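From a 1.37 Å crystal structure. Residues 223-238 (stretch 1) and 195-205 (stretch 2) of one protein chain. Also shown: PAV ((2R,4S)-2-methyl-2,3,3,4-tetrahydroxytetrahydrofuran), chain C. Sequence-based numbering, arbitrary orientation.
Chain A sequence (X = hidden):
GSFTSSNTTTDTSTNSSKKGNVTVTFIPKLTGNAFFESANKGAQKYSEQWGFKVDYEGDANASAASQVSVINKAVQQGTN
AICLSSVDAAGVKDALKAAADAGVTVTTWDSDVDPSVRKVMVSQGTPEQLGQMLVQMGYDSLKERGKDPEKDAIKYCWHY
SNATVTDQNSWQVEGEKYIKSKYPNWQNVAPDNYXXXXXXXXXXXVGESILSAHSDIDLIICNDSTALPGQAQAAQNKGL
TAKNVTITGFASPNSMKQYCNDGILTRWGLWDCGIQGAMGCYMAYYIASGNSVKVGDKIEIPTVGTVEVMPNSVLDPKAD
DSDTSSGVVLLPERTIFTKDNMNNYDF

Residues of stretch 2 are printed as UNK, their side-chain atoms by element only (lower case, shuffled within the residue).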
# COMPACT_ATOMS: atom_id res chain seq x y z
N ASN A 223 3.55 -7.54 -3.82
CA ASN A 223 2.70 -6.37 -3.59
C ASN A 223 2.76 -5.86 -2.15
O ASN A 223 1.74 -5.70 -1.48
CB ASN A 223 1.25 -6.67 -3.99
CG ASN A 223 0.71 -7.98 -3.39
OD1 ASN A 223 1.39 -9.02 -3.41
ND2 ASN A 223 -0.52 -7.95 -2.90
N ASP A 224 3.99 -5.59 -1.69
CA ASP A 224 4.25 -5.12 -0.33
C ASP A 224 5.65 -4.53 -0.31
O ASP A 224 6.59 -5.10 -0.88
CB ASP A 224 4.12 -6.26 0.67
CG ASP A 224 4.62 -5.85 2.05
OD1 ASP A 224 3.90 -5.08 2.72
OD2 ASP A 224 5.75 -6.25 2.42
N SER A 225 5.80 -3.40 0.39
CA SER A 225 7.03 -2.62 0.41
C SER A 225 8.19 -3.30 1.16
O SER A 225 9.32 -2.82 1.05
CB SER A 225 6.81 -1.22 0.96
OG SER A 225 6.51 -1.28 2.33
N THR A 226 7.91 -4.35 1.92
CA THR A 226 8.94 -5.16 2.56
C THR A 226 9.23 -6.41 1.73
O THR A 226 10.39 -6.77 1.51
CB THR A 226 8.51 -5.58 3.99
OG1 THR A 226 8.07 -4.45 4.72
CG2 THR A 226 9.68 -6.17 4.73
N ALA A 227 8.17 -7.07 1.26
CA ALA A 227 8.38 -8.27 0.44
C ALA A 227 9.19 -7.99 -0.81
O ALA A 227 10.01 -8.82 -1.21
CB ALA A 227 7.03 -8.85 0.02
N LEU A 228 8.98 -6.83 -1.46
CA LEU A 228 9.70 -6.57 -2.71
C LEU A 228 11.20 -6.46 -2.51
O LEU A 228 11.95 -7.20 -3.17
CB LEU A 228 9.09 -5.36 -3.43
CG LEU A 228 9.85 -5.01 -4.72
CD1 LEU A 228 9.91 -6.19 -5.72
CD2 LEU A 228 9.24 -3.79 -5.39
N PRO A 229 11.72 -5.59 -1.62
CA PRO A 229 13.18 -5.58 -1.43
C PRO A 229 13.70 -6.86 -0.82
O PRO A 229 14.81 -7.29 -1.14
CB PRO A 229 13.43 -4.35 -0.54
CG PRO A 229 12.06 -4.08 0.13
CD PRO A 229 11.04 -4.48 -0.93
N GLY A 230 12.91 -7.53 0.03
CA GLY A 230 13.37 -8.79 0.57
C GLY A 230 13.50 -9.85 -0.51
O GLY A 230 14.45 -10.64 -0.50
N GLN A 231 12.55 -9.89 -1.45
CA GLN A 231 12.61 -10.86 -2.53
C GLN A 231 13.78 -10.56 -3.46
O GLN A 231 14.45 -11.48 -3.94
CB GLN A 231 11.31 -10.81 -3.31
CG GLN A 231 11.21 -11.96 -4.34
CD GLN A 231 11.17 -13.29 -3.64
OE1 GLN A 231 10.18 -13.60 -2.96
NE2 GLN A 231 12.21 -14.12 -3.82
N ALA A 232 14.03 -9.28 -3.73
CA ALA A 232 15.19 -8.92 -4.54
C ALA A 232 16.48 -9.36 -3.84
O ALA A 232 17.39 -9.94 -4.46
CB ALA A 232 15.21 -7.44 -4.83
N GLN A 233 16.57 -9.11 -2.53
CA GLN A 233 17.76 -9.55 -1.79
C GLN A 233 17.91 -11.07 -1.84
O GLN A 233 19.02 -11.60 -2.01
CB GLN A 233 17.65 -9.06 -0.35
CG GLN A 233 18.88 -9.43 0.46
CD GLN A 233 20.12 -8.66 0.03
OE1 GLN A 233 20.03 -7.44 -0.22
NE2 GLN A 233 21.26 -9.34 -0.07
N ALA A 234 16.79 -11.79 -1.71
CA ALA A 234 16.85 -13.24 -1.80
C ALA A 234 17.39 -13.70 -3.15
O ALA A 234 18.20 -14.63 -3.23
CB ALA A 234 15.46 -13.84 -1.57
N ALA A 235 16.94 -13.06 -4.23
CA ALA A 235 17.42 -13.41 -5.55
C ALA A 235 18.91 -13.14 -5.65
O ALA A 235 19.67 -13.97 -6.15
CB ALA A 235 16.63 -12.61 -6.59
N GLN A 236 19.34 -11.97 -5.18
CA GLN A 236 20.76 -11.66 -5.21
C GLN A 236 21.58 -12.66 -4.37
O GLN A 236 22.65 -13.11 -4.80
CB GLN A 236 20.95 -10.23 -4.72
CG GLN A 236 22.34 -9.74 -4.91
CD GLN A 236 22.46 -8.36 -4.35
OE1 GLN A 236 22.02 -7.42 -4.97
NE2 GLN A 236 23.00 -8.23 -3.15
N ASN A 237 21.05 -13.04 -3.20
CA ASN A 237 21.70 -14.07 -2.37
C ASN A 237 21.87 -15.39 -3.11
O ASN A 237 22.84 -16.12 -2.85
CB ASN A 237 20.91 -14.30 -1.08
CG ASN A 237 20.98 -13.14 -0.13
OD1 ASN A 237 21.74 -12.19 -0.31
ND2 ASN A 237 20.18 -13.20 0.93
N LYS A 238 20.95 -15.72 -4.01
CA LYS A 238 21.03 -16.94 -4.79
C LYS A 238 21.79 -16.74 -6.10
O LYS A 238 21.90 -17.69 -6.89
CB LYS A 238 19.63 -17.47 -5.08
CG LYS A 238 19.64 -18.91 -5.55
CD LYS A 238 18.26 -19.53 -5.60
CE LYS A 238 18.20 -20.79 -6.47
NZ LYS A 238 16.94 -21.60 -6.29
N UNK A 195 3.80 -15.12 2.84
CA UNK A 195 3.63 -13.96 3.72
C UNK A 195 4.89 -13.73 4.55
O UNK A 195 5.43 -14.67 5.15
c UNK A 195 0.35 -15.46 4.11
c UNK A 195 -0.54 -13.46 2.36
o UNK A 195 -2.49 -14.77 1.89
c UNK A 195 -0.85 -15.63 3.41
c UNK A 195 0.67 -13.30 3.07
c UNK A 195 1.14 -14.32 3.92
c UNK A 195 -1.30 -14.62 2.56
c UNK A 195 2.44 -14.16 4.67
N UNK A 196 5.34 -12.47 4.60
CA UNK A 196 6.53 -12.12 5.39
C UNK A 196 6.28 -11.06 6.45
O UNK A 196 7.23 -10.64 7.13
c UNK A 196 7.74 -11.80 4.52
o UNK A 196 7.41 -10.86 3.51
N UNK A 197 5.03 -10.66 6.66
CA UNK A 197 4.64 -9.96 7.88
C UNK A 197 5.28 -8.60 8.04
O UNK A 197 5.35 -8.07 9.16
n UNK A 197 4.94 -13.24 8.90
o UNK A 197 2.97 -12.23 8.77
c UNK A 197 4.17 -12.18 8.92
c UNK A 197 4.83 -10.85 9.11
N UNK A 198 5.73 -8.02 6.94
CA UNK A 198 6.41 -6.72 6.92
C UNK A 198 7.67 -6.70 7.77
O UNK A 198 8.10 -5.62 8.20
n UNK A 198 3.52 -3.30 6.06
c UNK A 198 3.28 -4.49 6.58
c UNK A 198 5.46 -5.57 7.26
o UNK A 198 2.31 -4.72 7.31
c UNK A 198 4.29 -5.55 6.30
N UNK A 199 8.27 -7.86 8.00
CA UNK A 199 9.51 -7.95 8.73
C UNK A 199 10.64 -8.06 7.70
O UNK A 199 10.67 -9.00 6.91
o UNK A 199 11.75 -9.61 9.97
c UNK A 199 10.68 -9.27 10.48
c UNK A 199 9.46 -9.17 9.64
o UNK A 199 10.59 -8.87 11.65
N UNK A 200 11.56 -7.09 7.71
CA UNK A 200 12.55 -7.00 6.65
C UNK A 200 13.41 -8.26 6.57
O UNK A 200 13.66 -8.78 5.47
c UNK A 200 13.39 -5.74 6.84
N UNK A 201 13.87 -8.78 7.71
CA UNK A 201 14.69 -9.99 7.67
C UNK A 201 13.87 -11.20 7.25
O UNK A 201 14.35 -12.05 6.48
c UNK A 201 15.39 -10.22 9.02
o UNK A 201 18.77 -9.14 9.20
o UNK A 201 17.58 -8.89 7.42
c UNK A 201 17.66 -9.05 8.64
c UNK A 201 16.39 -9.11 9.47
N UNK A 202 12.61 -11.29 7.68
CA UNK A 202 11.79 -12.42 7.27
C UNK A 202 11.46 -12.36 5.78
O UNK A 202 11.30 -13.42 5.14
c UNK A 202 8.66 -14.24 8.59
c UNK A 202 10.49 -12.49 8.11
n UNK A 202 8.54 -15.57 8.80
o UNK A 202 7.86 -13.41 9.02
c UNK A 202 9.82 -13.82 7.76
N UNK A 203 11.34 -11.17 5.21
CA UNK A 203 11.04 -11.10 3.77
C UNK A 203 12.19 -11.67 2.95
O UNK A 203 11.94 -12.27 1.90
c UNK A 203 10.79 -9.65 3.39
N UNK A 204 13.43 -11.51 3.42
CA UNK A 204 14.55 -12.15 2.75
C UNK A 204 14.44 -13.66 2.88
O UNK A 204 14.63 -14.39 1.90
c UNK A 204 17.07 -12.37 2.64
c UNK A 204 15.99 -10.14 3.18
c UNK A 204 17.15 -9.53 3.99
c UNK A 204 15.89 -11.66 3.31
N UNK A 205 14.19 -14.14 4.10
CA UNK A 205 14.14 -15.58 4.34
C UNK A 205 12.99 -16.24 3.55
O UNK A 205 13.17 -17.29 2.93
c UNK A 205 13.95 -15.83 5.83
o UNK A 205 13.97 -17.23 6.05
O2 PAV C . 2.35 -2.21 -1.07
C2 PAV C . 2.49 -1.26 0.01
C1 PAV C . 3.40 -0.07 -0.36
O5 PAV C . 3.32 -2.02 1.04
C5 PAV C . 3.05 -1.47 2.26
C4 PAV C . 1.86 -0.51 2.08
O4 PAV C . 0.92 -0.68 3.12
C3 PAV C . 1.36 -0.90 0.68
O3 PAV C . 0.75 0.20 0.06
O13 PAV C . 0.48 -1.99 0.78
O HOH W 1 5.93 -8.56 4.15
O HOH W 2 5.58 -3.31 4.02
O HOH W 3 9.62 -3.36 6.98

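Position 195 has one carbon leading to a ring of six carbons that bears an oxygen, and it makes no contact with stretch 1; its CA-to-CB bond points away. This is Tyr195, whose hydroxyl suits the place by hydrogen bonding to a residue just outside the stretch.

Position 196 carries one carbon and one oxygen. Its CA-to-CB bond points toward stretch 1, and the oxygen comes near the methyl of Ala227. It is Ser196, with Ser196 OG 4.0 Å from Ala227 CB. The small hydroxyl fits this buried spot and meets water 1, which lies 2.8 Å from Ser196 OG; the water donates to Asp224 OD2 at 2.9 Å.

Position 197 has two carbons, the second carrying an oxygen and a nitrogen, and touches nothing on stretch 1, so it is Asn197. Its CA-to-CB bond points away from stretch 1. Its phi/psi of 65/22 belongs to the type I' turn that starts at Ser196, and asparagine tolerates positive phi better than most residues.

Position 198 shows three carbons in a chain, the third bearing an oxygen and a nitrogen, and it packs against Asp224 and Thr226: Gln198. Its phi is positive too, at 59°, and Thr226 OG1 packs 3.6 Å from Gln198 CA. Gln198 CG lies 3.6 Å from Asp224 OD1, and the chain is long enough for Gln198 NE2 to donate to water 2 at 2.9 Å.

Position 199 has two carbons, the second with two oxygens, and reaches no atom of stretch 1 with its side chain; it is Asp199. It closes the turn and caps the helix that follows, its carboxylate accepting a backbone N-H from position 202. Thr226 CG2 packs 3.6 Å from Asp199 C.

Position 200 has a single carbon, beside the Thr226 methyl, and is Ala200. Thr226 CG2 lies 3.6 Å from Ala200 CA, and the short side chain takes up little room there.

Position 201 has three carbons, the third carrying two oxygens: Glu201. Exposed and without contact to stretch 1, the place suits a charged group.

Position 202 has three carbons, the third with an oxygen and a nitrogen, and no contact with stretch 1: Gln202. Gln202 N donates to Asp199 OD1 at 3.0 Å, and Asn197 ND2 donates to Gln202 OE1 at 2.9 Å, so side chain and backbone both tie the helix start to the turn.

Position 203 again has one carbon, its CA-to-CB bond pointing toward stretch 1, against Thr226 and Ala227: Ala203. Ala203 CB sits 3.5 Å from Thr226 O. An ideal CB on Gly230 would lie 2.4 Å from Ala203 CB, a clash, so the glycine leaves room for this methyl.

Position 204 has four carbons forked at the first, one arm two carbons long, set as a knob among Gly230, Gln233, Ala234 and Asn237: Ile204. Its branched apolar side chain fills the hollow between them, with Ile204 CD1 3.9 Å from Gln233 CG and Ile204 CG2 3.6 Å from Asn237 ND2.

Position 205 has one carbon and one oxygen, no contact with stretch 1, and a CA-to-CB bond pointing away: Ser205, small and polar, as suits an exposed helix face.

The contact has two parts. Near Gly230 the helices, crossing at -47°, pack closely, and Ile204 CA makes a C-H...O contact with Gly230 O at 3.6 Å. Around the turn, waters bridge the stretches, which share no direct hydrogen bond.

Stretch 2 (195-205) YSNQDAEQAIS
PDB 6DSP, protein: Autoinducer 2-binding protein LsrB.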